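Local atomic coordinates of ricin B-related lectin (Polyporus squamosus, PDB entry 5MUA), a protein that binds galactose through a beta-trefoil lectin domain that is joined to a calcium-binding, papain-like protease domain. Residues Gly246-Val254 and Val262-Gly270; Lys107-Thr118 and Trp133-Trp144. All coordinates share one frame; numbering follows the deposited sequence. Where two conformers were deposited one is given.

Interaction 1 (Gly246-Val254 and Val262-Gly270); sequences GAHAYNWFV and VTFFEPQNG. With E64 (N-[N-[1-hydroxycarboxyethyl-carbonyl]leucylamino-butyl]-guanidine), chain K.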
loop_
_atom_site.group_PDB
_atom_site.type_symbol
_atom_site.label_atom_id
_atom_site.label_comp_id
_atom_site.label_asym_id
_atom_site.label_seq_id
_atom_site.Cartn_x
_atom_site.Cartn_y
_atom_site.Cartn_z
ATOM N N GLY B 246 7.946 -18.078 13.914
ATOM C CA GLY B 246 7.667 -17.703 12.514
ATOM C C GLY B 246 7.758 -16.167 12.358
ATOM O O GLY B 246 8.148 -15.438 13.293
ATOM N N ALA B 247 7.385 -15.692 11.190
ATOM C CA ALA B 247 7.571 -14.306 10.803
ATOM C C ALA B 247 6.262 -13.663 10.451
ATOM O O ALA B 247 5.343 -14.342 9.942
ATOM C CB ALA B 247 8.558 -14.198 9.673
ATOM N N HIS B 248 6.169 -12.321 10.645
ATOM C CA HIS B 248 4.847 -11.673 10.503
ATOM C C HIS B 248 5.060 -10.251 10.103
ATOM O O HIS B 248 6.049 -9.657 10.520
ATOM C CB HIS B 248 4.094 -11.715 11.883
ATOM C CG HIS B 248 2.644 -11.323 11.852
ATOM N ND1 HIS B 248 1.654 -12.026 11.197
ATOM C CD2 HIS B 248 2.010 -10.315 12.462
ATOM C CE1 HIS B 248 0.491 -11.446 11.369
ATOM N NE2 HIS B 248 0.686 -10.386 12.127
ATOM N N ALA B 249 4.093 -9.745 9.325
ATOM C CA ALA B 249 4.014 -8.367 8.902
ATOM C C ALA B 249 2.904 -7.665 9.613
ATOM O O ALA B 249 1.830 -8.208 9.764
ATOM C CB ALA B 249 3.801 -8.224 7.381
ATOM N N TYR B 250 3.163 -6.409 10.008
ATOM C CA TYR B 250 2.206 -5.661 10.848
ATOM C C TYR B 250 2.554 -4.200 10.726
ATOM O O TYR B 250 3.531 -3.807 10.013
ATOM C CB TYR B 250 2.254 -6.114 12.361
ATOM C CG TYR B 250 3.652 -6.320 12.883
ATOM C CD1 TYR B 250 4.389 -7.471 12.549
ATOM C CD2 TYR B 250 4.286 -5.369 13.658
ATOM C CE1 TYR B 250 5.705 -7.653 12.964
ATOM C CE2 TYR B 250 5.616 -5.529 14.089
ATOM C CZ TYR B 250 6.324 -6.675 13.769
ATOM O OH TYR B 250 7.618 -6.834 14.187
ATOM N N ASN B 251 1.713 -3.385 11.313
ATOM C CA ASN B 251 1.893 -1.937 11.213
ATOM C C ASN B 251 2.286 -1.342 12.587
ATOM O O ASN B 251 2.231 -2.004 13.616
ATOM C CB ASN B 251 0.614 -1.291 10.697
ATOM C CG ASN B 251 0.239 -1.770 9.293
ATOM O OD1 ASN B 251 -0.700 -2.539 9.105
ATOM N ND2 ASN B 251 0.977 -1.304 8.321
ATOM N N TRP B 252 2.663 -0.062 12.581
ATOM C CA TRP B 252 3.123 0.570 13.782
ATOM C C TRP B 252 2.982 2.079 13.696
ATOM O O TRP B 252 2.949 2.666 12.594
ATOM C CB TRP B 252 4.527 0.225 14.123
ATOM C CG TRP B 252 5.582 0.649 13.101
ATOM C CD1 TRP B 252 6.017 -0.091 12.024
ATOM C CD2 TRP B 252 6.362 1.850 13.101
ATOM N NE1 TRP B 252 7.010 0.619 11.342
ATOM C CE2 TRP B 252 7.255 1.787 12.013
ATOM C CE3 TRP B 252 6.380 2.994 13.919
ATOM C CZ2 TRP B 252 8.092 2.830 11.685
ATOM C CZ3 TRP B 252 7.261 4.000 13.616
ATOM C CH2 TRP B 252 8.116 3.910 12.530
ATOM N N PHE B 253 2.966 2.674 14.876
ATOM C CA PHE B 253 2.653 4.062 15.046
ATOM C C PHE B 253 3.388 4.585 16.282
ATOM O O PHE B 253 3.957 3.806 17.107
ATOM C CB PHE B 253 1.134 4.206 15.317
ATOM C CG PHE B 253 0.260 3.769 14.170
ATOM C CD1 PHE B 253 0.053 4.614 13.079
ATOM C CD2 PHE B 253 -0.353 2.559 14.180
ATOM C CE1 PHE B 253 -0.686 4.186 11.966
ATOM C CE2 PHE B 253 -1.138 2.134 13.106
ATOM C CZ PHE B 253 -1.309 2.955 12.006
ATOM N N VAL B 254 3.315 5.902 16.446
ATOM C CA VAL B 254 3.677 6.501 17.743
ATOM C C VAL B 254 2.447 7.104 18.292
ATOM O O VAL B 254 1.485 7.359 17.597
ATOM C CB VAL B 254 4.890 7.474 17.712
ATOM C CG1 VAL B 254 6.106 6.829 17.095
ATOM C CG2 VAL B 254 4.608 8.743 16.957
ATOM N N VAL B 262 6.404 3.434 20.677
ATOM C CA VAL B 262 5.989 2.736 19.458
ATOM C C VAL B 262 4.875 1.726 19.788
ATOM O O VAL B 262 5.039 0.874 20.649
ATOM C CB VAL B 262 7.192 2.117 18.746
ATOM C CG1 VAL B 262 6.688 1.427 17.505
ATOM C CG2 VAL B 262 8.256 3.196 18.409
ATOM N N THR B 263 3.740 1.839 19.127
ATOM C CA THR B 263 2.609 0.960 19.340
ATOM C C THR B 263 2.445 0.144 18.048
ATOM O O THR B 263 2.718 0.645 16.980
ATOM C CB THR B 263 1.358 1.759 19.614
ATOM O OG1 THR B 263 1.565 2.458 20.845
ATOM C CG2 THR B 263 0.168 0.849 19.897
ATOM N N PHE B 264 1.991 -1.103 18.183
ATOM C CA PHE B 264 1.852 -1.997 17.034
ATOM C C PHE B 264 0.385 -2.235 16.769
ATOM O O PHE B 264 -0.516 -2.134 17.652
ATOM C CB PHE B 264 2.693 -3.244 17.244
ATOM C CG PHE B 264 4.077 -2.948 17.621
ATOM C CD1 PHE B 264 5.046 -2.708 16.648
ATOM C CD2 PHE B 264 4.433 -2.811 18.963
ATOM C CE1 PHE B 264 6.348 -2.404 16.998
ATOM C CE2 PHE B 264 5.734 -2.453 19.334
ATOM C CZ PHE B 264 6.699 -2.256 18.359
ATOM N N PHE B 265 0.109 -2.494 15.489
ATOM C CA PHE B 265 -1.211 -2.576 14.975
ATOM C C PHE B 265 -1.320 -3.799 14.042
ATOM O O PHE B 265 -0.455 -4.023 13.180
ATOM C CB PHE B 265 -1.586 -1.287 14.245
ATOM C CG PHE B 265 -3.021 -1.264 13.725
ATOM C CD1 PHE B 265 -4.083 -0.994 14.587
ATOM C CD2 PHE B 265 -3.315 -1.513 12.392
ATOM C CE1 PHE B 265 -5.387 -0.932 14.121
ATOM C CE2 PHE B 265 -4.627 -1.476 11.916
ATOM C CZ PHE B 265 -5.665 -1.190 12.767
ATOM N N GLU B 266 -2.336 -4.619 14.288
ATOM C CA GLU B 266 -2.582 -5.823 13.500
ATOM C C GLU B 266 -3.639 -5.529 12.437
ATOM O O GLU B 266 -4.824 -5.467 12.751
ATOM C CB GLU B 266 -3.009 -6.978 14.402
ATOM C CG GLU B 266 -3.471 -8.212 13.648
ATOM C CD GLU B 266 -2.398 -8.597 12.646
ATOM O OE1 GLU B 266 -2.655 -8.452 11.477
ATOM O OE2 GLU B 266 -1.341 -9.021 13.098
ATOM N N PRO B 267 -3.251 -5.381 11.137
ATOM C CA PRO B 267 -4.230 -4.957 10.155
ATOM C C PRO B 267 -5.248 -6.064 9.729
ATOM O O PRO B 267 -6.204 -5.746 9.058
ATOM C CB PRO B 267 -3.351 -4.561 8.932
ATOM C CG PRO B 267 -2.156 -5.405 9.083
ATOM C CD PRO B 267 -1.888 -5.360 10.572
ATOM N N GLN B 268 -5.063 -7.303 10.164
ATOM C CA GLN B 268 -6.085 -8.330 9.968
ATOM C C GLN B 268 -7.277 -8.158 10.870
ATOM O O GLN B 268 -8.364 -8.508 10.419
ATOM C CB GLN B 268 -5.570 -9.723 10.238
ATOM C CG GLN B 268 -4.551 -10.095 9.192
ATOM C CD GLN B 268 -4.055 -11.479 9.400
ATOM O OE1 GLN B 268 -4.842 -12.417 9.625
ATOM N NE2 GLN B 268 -2.779 -11.634 9.321
ATOM N N ASN B 269 -7.125 -7.510 12.049
ATOM C CA ASN B 269 -8.278 -7.468 12.975
ATOM C C ASN B 269 -8.390 -6.181 13.761
ATOM O O ASN B 269 -9.182 -6.104 14.684
ATOM C CB ASN B 269 -8.247 -8.636 13.935
ATOM C CG ASN B 269 -7.012 -8.649 14.846
ATOM O OD1 ASN B 269 -6.366 -7.658 15.084
ATOM N ND2 ASN B 269 -6.646 -9.819 15.291
ATOM N N GLY B 270 -7.588 -5.182 13.425
ATOM C CA GLY B 270 -7.774 -3.846 14.003
ATOM C C GLY B 270 -7.322 -3.678 15.466
ATOM O O GLY B 270 -7.730 -2.710 16.089
HETATM C C1 E64 K . 1.105 -14.093 8.156
HETATM O O1 E64 K . 0.162 -14.209 7.377
HETATM O O2 E64 K . 0.996 -14.181 9.422
HETATM C C2 E64 K . 2.424 -13.713 7.617
HETATM C C3 E64 K . 2.727 -14.539 6.365
HETATM O O3 E64 K . 2.938 -15.791 6.999
HETATM C C4 E64 K . 3.962 -14.103 5.665
HETATM O O4 E64 K . 3.915 -13.419 4.695
HETATM N N1 E64 K . 5.099 -14.406 6.202
HETATM C C6 E64 K . 6.404 -14.059 5.660
HETATM C C7 E64 K . 7.219 -12.953 6.302
HETATM C C8 E64 K . 6.458 -11.652 6.519
HETATM C C9 E64 K . 6.265 -10.929 5.185
HETATM C C10 E64 K . 7.249 -10.835 7.448
HETATM C C11 E64 K . 7.240 -15.216 5.157
HETATM O O5 E64 K . 7.909 -15.792 6.000
HETATM N N2 E64 K . 7.248 -15.582 3.899
HETATM C C12 E64 K . 8.196 -16.555 3.321
HETATM C C13 E64 K . 9.048 -15.875 2.256
HETATM C C14 E64 K . 9.975 -16.817 1.446
HETATM C C15 E64 K . 11.430 -16.371 1.577
HETATM N N3 E64 K . 12.211 -17.000 0.507
HETATM C C16 E64 K . 13.472 -16.739 0.209
HETATM N N4 E64 K . 14.222 -15.952 1.005
HETATM N N5 E64 K . 13.986 -17.245 -0.960
HETATM O O HOH W 1 -0.992 -9.098 9.436
#
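His-248 NE2 donates to Glu-266 OE2 at 2.6 Å, a nearly straight bond that lies in the imidazole plane and uses the syn lone pair, although ring and carboxylate planes are 56° apart. The other carboxylate oxygen, OE1, accepts from the backbone N of Gln-268 on the anti lone pair, and from a water that also donates to Ala-249 O and accepts from Gln-268 NE2. With CG anti to its own backbone N (chi1 -169°), His-248 holds its ring between this carboxylate and the inhibitor E64, whose O2 accepts a hydrogen bond from His-248 ND1 at 2.9 Å, again at the ring edge. E64 is also hydrogen-bonded to Trp-201 NE1, Cys-208 N and Ser-175 O of the second subunit.

Further along, the strands pair as an antiparallel hairpin, Asn-251 with Phe-265 and Phe-253 with Thr-263 as hydrogen-bonded pairs. Phe-253 directs its ring edge toward the face of Phe-265, planes at 77°, with CE2 3.6 Å from Phe-265 CB. Asn-251 ND2 donates hydrogen bonds to Gly-237 O and Ala-212 O, while its OD1, buried without a polar partner, rests 3.2 Å from Pro-267 CG.

In this papain-like site the imidazole thus has a partner near its plane at each nitrogen, Glu-266 at NE2 and E64 at ND1, which fixes the ring's rotation with ND1 toward the inhibitor.

Interaction 2 (Lys107-Thr118 and Trp133-Trp144); sequences KIKSKETGTFVT and WQNITNNTSQNW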
loop_
_atom_site.group_PDB
_atom_site.type_symbol
_atom_site.label_atom_id
_atom_site.label_comp_id
_atom_site.label_asym_id
_atom_site.label_seq_id
_atom_site.Cartn_x
_atom_site.Cartn_y
_atom_site.Cartn_z
ATOM N N LYS B 107 1.348 34.160 22.215
ATOM C CA LYS B 107 0.461 35.034 21.450
ATOM C C LYS B 107 0.696 34.851 19.938
ATOM O O LYS B 107 1.814 34.422 19.539
ATOM C CB LYS B 107 0.685 36.501 21.846
ATOM C CG LYS B 107 0.300 36.756 23.314
ATOM C CD LYS B 107 0.329 38.215 23.737
ATOM C CE LYS B 107 -0.861 38.913 23.149
ATOM N NZ LYS B 107 -1.062 40.273 23.673
ATOM N N ILE B 108 -0.314 35.262 19.143
ATOM C CA ILE B 108 -0.290 35.127 17.665
ATOM C C ILE B 108 -0.576 36.537 17.092
ATOM O O ILE B 108 -1.702 37.021 17.099
ATOM C CB ILE B 108 -1.339 34.138 17.156
ATOM C CG1 ILE B 108 -1.284 32.822 17.953
ATOM C CG2 ILE B 108 -1.165 33.886 15.663
ATOM C CD1 ILE B 108 -2.462 31.919 17.677
ATOM N N LYS B 109 0.455 37.154 16.506
ATOM C CA LYS B 109 0.347 38.529 16.066
ATOM C C LYS B 109 0.482 38.610 14.569
ATOM O O LYS B 109 1.399 37.995 14.003
ATOM C CB LYS B 109 1.468 39.342 16.687
ATOM C CG LYS B 109 1.413 40.849 16.346
ATOM C CD LYS B 109 2.498 41.574 17.053
ATOM C CE LYS B 109 3.800 41.239 16.453
ATOM N NZ LYS B 109 4.895 42.170 16.856
ATOM N N SER B 110 -0.433 39.353 13.949
ATOM C CA SER B 110 -0.373 39.597 12.469
ATOM C C SER B 110 0.863 40.423 12.112
ATOM O O SER B 110 1.101 41.499 12.717
ATOM C CB SER B 110 -1.608 40.300 11.999
ATOM O OG SER B 110 -1.393 40.791 10.673
ATOM N N LYS B 111 1.669 39.927 11.180
ATOM C CA LYS B 111 2.891 40.658 10.771
ATOM C C LYS B 111 2.440 41.972 10.162
ATOM O O LYS B 111 3.113 42.986 10.330
ATOM C CB LYS B 111 3.667 39.885 9.697
ATOM C CG LYS B 111 4.953 40.604 9.270
ATOM C CD LYS B 111 5.558 39.973 8.076
ATOM C CE LYS B 111 6.780 40.737 7.492
ATOM N NZ LYS B 111 7.031 40.022 6.197
ATOM N N GLU B 112 1.320 41.980 9.465
ATOM C CA GLU B 112 0.903 43.206 8.796
ATOM C C GLU B 112 0.524 44.290 9.779
ATOM O O GLU B 112 1.027 45.417 9.667
ATOM C CB GLU B 112 -0.245 42.946 7.873
ATOM C CG GLU B 112 -1.183 44.015 7.325
ATOM C CD GLU B 112 -0.612 44.701 6.137
ATOM O OE1 GLU B 112 -1.124 45.774 5.810
ATOM O OE2 GLU B 112 0.304 44.121 5.529
ATOM N N THR B 113 -0.303 43.934 10.763
ATOM C CA THR B 113 -0.939 44.934 11.614
ATOM C C THR B 113 -0.411 45.103 12.990
ATOM O O THR B 113 -0.664 46.127 13.595
ATOM C CB THR B 113 -2.428 44.654 11.725
ATOM O OG1 THR B 113 -2.618 43.428 12.422
ATOM C CG2 THR B 113 -3.095 44.619 10.383
ATOM N N GLY B 114 0.352 44.145 13.517
ATOM C CA GLY B 114 0.652 44.132 14.928
ATOM C C GLY B 114 -0.530 43.831 15.808
ATOM O O GLY B 114 -0.390 43.941 17.033
ATOM N N THR B 115 -1.713 43.510 15.251
ATOM C CA THR B 115 -2.847 43.094 16.097
ATOM C C THR B 115 -2.842 41.600 16.305
ATOM O O THR B 115 -2.173 40.839 15.575
ATOM C CB THR B 115 -4.196 43.562 15.552
ATOM O OG1 THR B 115 -4.427 43.010 14.268
ATOM C CG2 THR B 115 -4.226 45.100 15.414
ATOM N N PHE B 116 -3.539 41.170 17.339
ATOM C CA PHE B 116 -3.413 39.796 17.849
ATOM C C PHE B 116 -4.663 38.989 17.628
ATOM O O PHE B 116 -5.786 39.499 17.713
ATOM C CB PHE B 116 -3.103 39.812 19.348
ATOM C CG PHE B 116 -1.789 40.440 19.674
ATOM C CD1 PHE B 116 -0.649 39.721 19.650
ATOM C CD2 PHE B 116 -1.711 41.796 19.990
ATOM C CE1 PHE B 116 0.593 40.299 19.945
ATOM C CE2 PHE B 116 -0.468 42.389 20.272
ATOM C CZ PHE B 116 0.671 41.629 20.286
ATOM N N VAL B 117 -4.478 37.693 17.392
ATOM C CA VAL B 117 -5.615 36.807 17.335
ATOM C C VAL B 117 -6.258 36.766 18.753
ATOM O O VAL B 117 -5.558 36.467 19.750
ATOM C CB VAL B 117 -5.161 35.358 16.978
ATOM C CG1 VAL B 117 -6.320 34.375 17.022
ATOM C CG2 VAL B 117 -4.466 35.300 15.648
ATOM N N THR B 118 -7.557 36.989 18.801
ATOM C CA THR B 118 -8.277 37.268 20.021
ATOM C C THR B 118 -9.560 36.517 20.077
ATOM O O THR B 118 -10.262 36.467 19.129
ATOM C CB THR B 118 -8.542 38.789 20.111
ATOM O OG1 THR B 118 -7.294 39.517 19.942
ATOM C CG2 THR B 118 -9.263 39.171 21.387
ATOM N N TRP B 133 -7.339 42.116 17.213
ATOM C CA TRP B 133 -7.552 43.154 18.221
ATOM C C TRP B 133 -6.174 43.676 18.670
ATOM O O TRP B 133 -5.186 42.942 18.779
ATOM C CB TRP B 133 -8.304 42.570 19.423
ATOM C CG TRP B 133 -9.100 43.664 20.226
ATOM C CD1 TRP B 133 -8.578 44.563 21.156
ATOM C CD2 TRP B 133 -10.469 43.961 20.118
ATOM N NE1 TRP B 133 -9.564 45.386 21.607
ATOM C CE2 TRP B 133 -10.747 45.019 21.045
ATOM C CE3 TRP B 133 -11.538 43.400 19.390
ATOM C CZ2 TRP B 133 -12.007 45.532 21.208
ATOM C CZ3 TRP B 133 -12.778 43.905 19.539
ATOM C CH2 TRP B 133 -13.027 44.984 20.437
ATOM N N GLN B 134 -6.125 44.968 18.975
ATOM C CA GLN B 134 -4.909 45.520 19.574
ATOM C C GLN B 134 -4.547 44.797 20.886
ATOM O O GLN B 134 -5.334 44.080 21.492
ATOM C CB GLN B 134 -5.077 47.034 19.811
ATOM C CG GLN B 134 -6.120 47.358 20.844
ATOM C CD GLN B 134 -6.259 48.882 21.076
ATOM O OE1 GLN B 134 -5.411 49.501 21.690
ATOM N NE2 GLN B 134 -7.311 49.444 20.559
ATOM N N ASN B 135 -3.334 44.997 21.321
ATOM C CA ASN B 135 -2.897 44.412 22.588
ATOM C C ASN B 135 -3.869 44.648 23.738
ATOM O O ASN B 135 -4.330 45.776 23.962
ATOM C CB ASN B 135 -1.486 44.898 22.959
ATOM C CG ASN B 135 -0.891 44.135 24.153
ATOM O OD1 ASN B 135 -1.064 42.937 24.297
ATOM N ND2 ASN B 135 -0.206 44.848 25.015
ATOM N N ILE B 136 -4.215 43.572 24.412
ATOM C CA ILE B 136 -5.094 43.563 25.572
ATOM C C ILE B 136 -4.296 43.163 26.778
ATOM O O ILE B 136 -3.650 42.133 26.754
ATOM C CB ILE B 136 -6.254 42.608 25.378
ATOM C CG1 ILE B 136 -7.212 43.173 24.313
ATOM C CG2 ILE B 136 -7.043 42.383 26.722
ATOM C CD1 ILE B 136 -8.362 42.247 23.908
ATOM N N THR B 137 -4.388 43.948 27.850
ATOM C CA THR B 137 -3.635 43.674 29.097
ATOM C C THR B 137 -4.546 43.299 30.272
ATOM O O THR B 137 -4.046 42.830 31.284
ATOM C CB THR B 137 -2.745 44.856 29.505
ATOM O OG1 THR B 137 -3.552 46.028 29.579
ATOM C CG2 THR B 137 -1.618 45.096 28.433
ATOM N N ASN B 138 -5.851 43.513 30.151
ATOM C CA ASN B 138 -6.789 43.249 31.271
ATOM C C ASN B 138 -7.542 41.917 31.187
ATOM O O ASN B 138 -8.361 41.569 32.044
ATOM C CB ASN B 138 -7.705 44.442 31.466
ATOM C CG ASN B 138 -8.748 44.593 30.368
ATOM O OD1 ASN B 138 -8.689 43.938 29.310
ATOM N ND2 ASN B 138 -9.676 45.486 30.591
ATOM N N ASN B 139 -7.206 41.092 30.180
ATOM C CA ASN B 139 -7.630 39.716 30.185
ATOM C C ASN B 139 -6.681 38.854 29.354
ATOM O O ASN B 139 -5.738 39.389 28.742
ATOM C CB ASN B 139 -9.117 39.597 29.780
ATOM C CG ASN B 139 -9.375 39.886 28.282
ATOM O OD1 ASN B 139 -8.635 39.450 27.412
ATOM N ND2 ASN B 139 -10.460 40.567 28.006
ATOM N N THR B 140 -6.949 37.546 29.330
ATOM C CA THR B 140 -6.074 36.608 28.668
ATOM C C THR B 140 -6.617 36.128 27.316
ATOM O O THR B 140 -6.185 35.092 26.844
ATOM C CB THR B 140 -5.694 35.437 29.559
ATOM O OG1 THR B 140 -6.857 34.756 29.951
ATOM C CG2 THR B 140 -4.913 35.887 30.737
ATOM N N SER B 141 -7.542 36.874 26.730
ATOM C CA SER B 141 -8.225 36.463 25.512
ATOM C C SER B 141 -7.289 36.339 24.310
ATOM O O SER B 141 -7.675 35.731 23.306
ATOM C CB SER B 141 -9.389 37.427 25.191
ATOM O OG SER B 141 -8.881 38.739 24.835
ATOM N N GLN B 142 -6.104 36.924 24.374
ATOM C CA GLN B 142 -5.129 36.793 23.313
ATOM C C GLN B 142 -4.066 35.725 23.566
ATOM O O GLN B 142 -3.058 35.643 22.827
ATOM C CB GLN B 142 -4.459 38.132 23.022
ATOM C CG GLN B 142 -5.470 39.231 22.828
ATOM C CD GLN B 142 -4.903 40.571 22.473
ATOM O OE1 GLN B 142 -3.889 41.002 23.003
ATOM N NE2 GLN B 142 -5.620 41.271 21.623
ATOM N N ASN B 143 -4.295 34.880 24.591
ATOM C CA ASN B 143 -3.280 33.908 24.957
ATOM C C ASN B 143 -3.808 32.555 24.475
ATOM O O ASN B 143 -4.998 32.222 24.665
ATOM C CB ASN B 143 -3.099 33.853 26.455
ATOM C CG ASN B 143 -2.461 35.115 27.007
ATOM O OD1 ASN B 143 -1.969 35.969 26.257
ATOM N ND2 ASN B 143 -2.446 35.219 28.331
ATOM N N TRP B 144 -2.891 31.793 23.937
ATOM C CA TRP B 144 -3.229 30.487 23.264
ATOM C C TRP B 144 -2.171 29.483 23.729
ATOM O O TRP B 144 -1.026 29.849 23.991
ATOM C CB TRP B 144 -3.156 30.666 21.728
ATOM C CG TRP B 144 -4.116 31.682 21.249
ATOM C CD1 TRP B 144 -3.852 33.001 21.096
ATOM C CD2 TRP B 144 -5.498 31.515 20.973
ATOM N NE1 TRP B 144 -5.002 33.678 20.728
ATOM C CE2 TRP B 144 -6.022 32.784 20.664
ATOM C CE3 TRP B 144 -6.381 30.419 21.008
ATOM C CZ2 TRP B 144 -7.349 32.974 20.352
ATOM C CZ3 TRP B 144 -7.671 30.605 20.698
ATOM C CH2 TRP B 144 -8.177 31.873 20.380
HETATM O O HOH W 2 -2.716 36.330 20.267
#
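Phe-116 and Trp-133 form an antiparallel hydrogen-bonded pair, with Phe-116 N 2.8 Å from Trp-133 O and the return bond, Trp-133 N to Phe-116 O, longer at 3.1 Å. Beyond Trp-133 the chain leaves the strand and loops round, through a type I turn from Thr-140 to Asn-143, to come back beside Lys-107 and Thr-118. Gln-142 reaches into this loop, its side chain extended beyond CG. The NE2 donates to Thr-118 OG1 at 3.0 Å and to Gln-134 O, while OE1 accepts from Ile-136 N and Lys-107 NZ, which arrive from opposite faces of the amide plane. Four bonds thus fix its rotation.

Both segments belong to the ricin-type beta-trefoil lectin domain, where Phe-116 lies on strand 116-120 and Trp-144 opens the strand that follows the loop. Lys-107, bent at chi3 (74°), brings its ammonium 3.8 Å above the centre of the Phe-116 ring; Asn-135 OD1 is close to NZ too, but at an angle too poor for a hydrogen bond. On the buried side, Trp-144 NE1 donates to Val-117 O at 3.0 Å, the oxygen lying in the indole plane. Ile-108 CD1 sits over the five-membered ring of Trp-144, 4.1 Å from its centroid, in a CH-pi contact, and Val-117 CG1 touches CZ2. A water accepts from Ile-108 N and lies 2.7 Å from Gln-142 O. Ile-11 of strand 7-13 packs against both Ile-108 and Trp-144.

How the interactions relate
Running from the N terminus, the chain meets interaction 2 first: residues 107-118 are rejoined by 133-144, closing a loop that contains the end of strand 116-120 and most of strand 129-133, all within the lectin half. The chain then passes along strand 144-152 and helix 153-162 into the protease-like half, where interaction 1 closes the short hairpin turn between strands 246-255 and 261-266. The two contacts are in series, neither nesting nor crossing. The centres of interactions 1 and 2 lie about 45 Å apart, on opposite sides of the chain's centre. Interaction 2 ties together trefoil elements, and interaction 1 joins the strand that carries part of the E64 pocket to its hairpin partner.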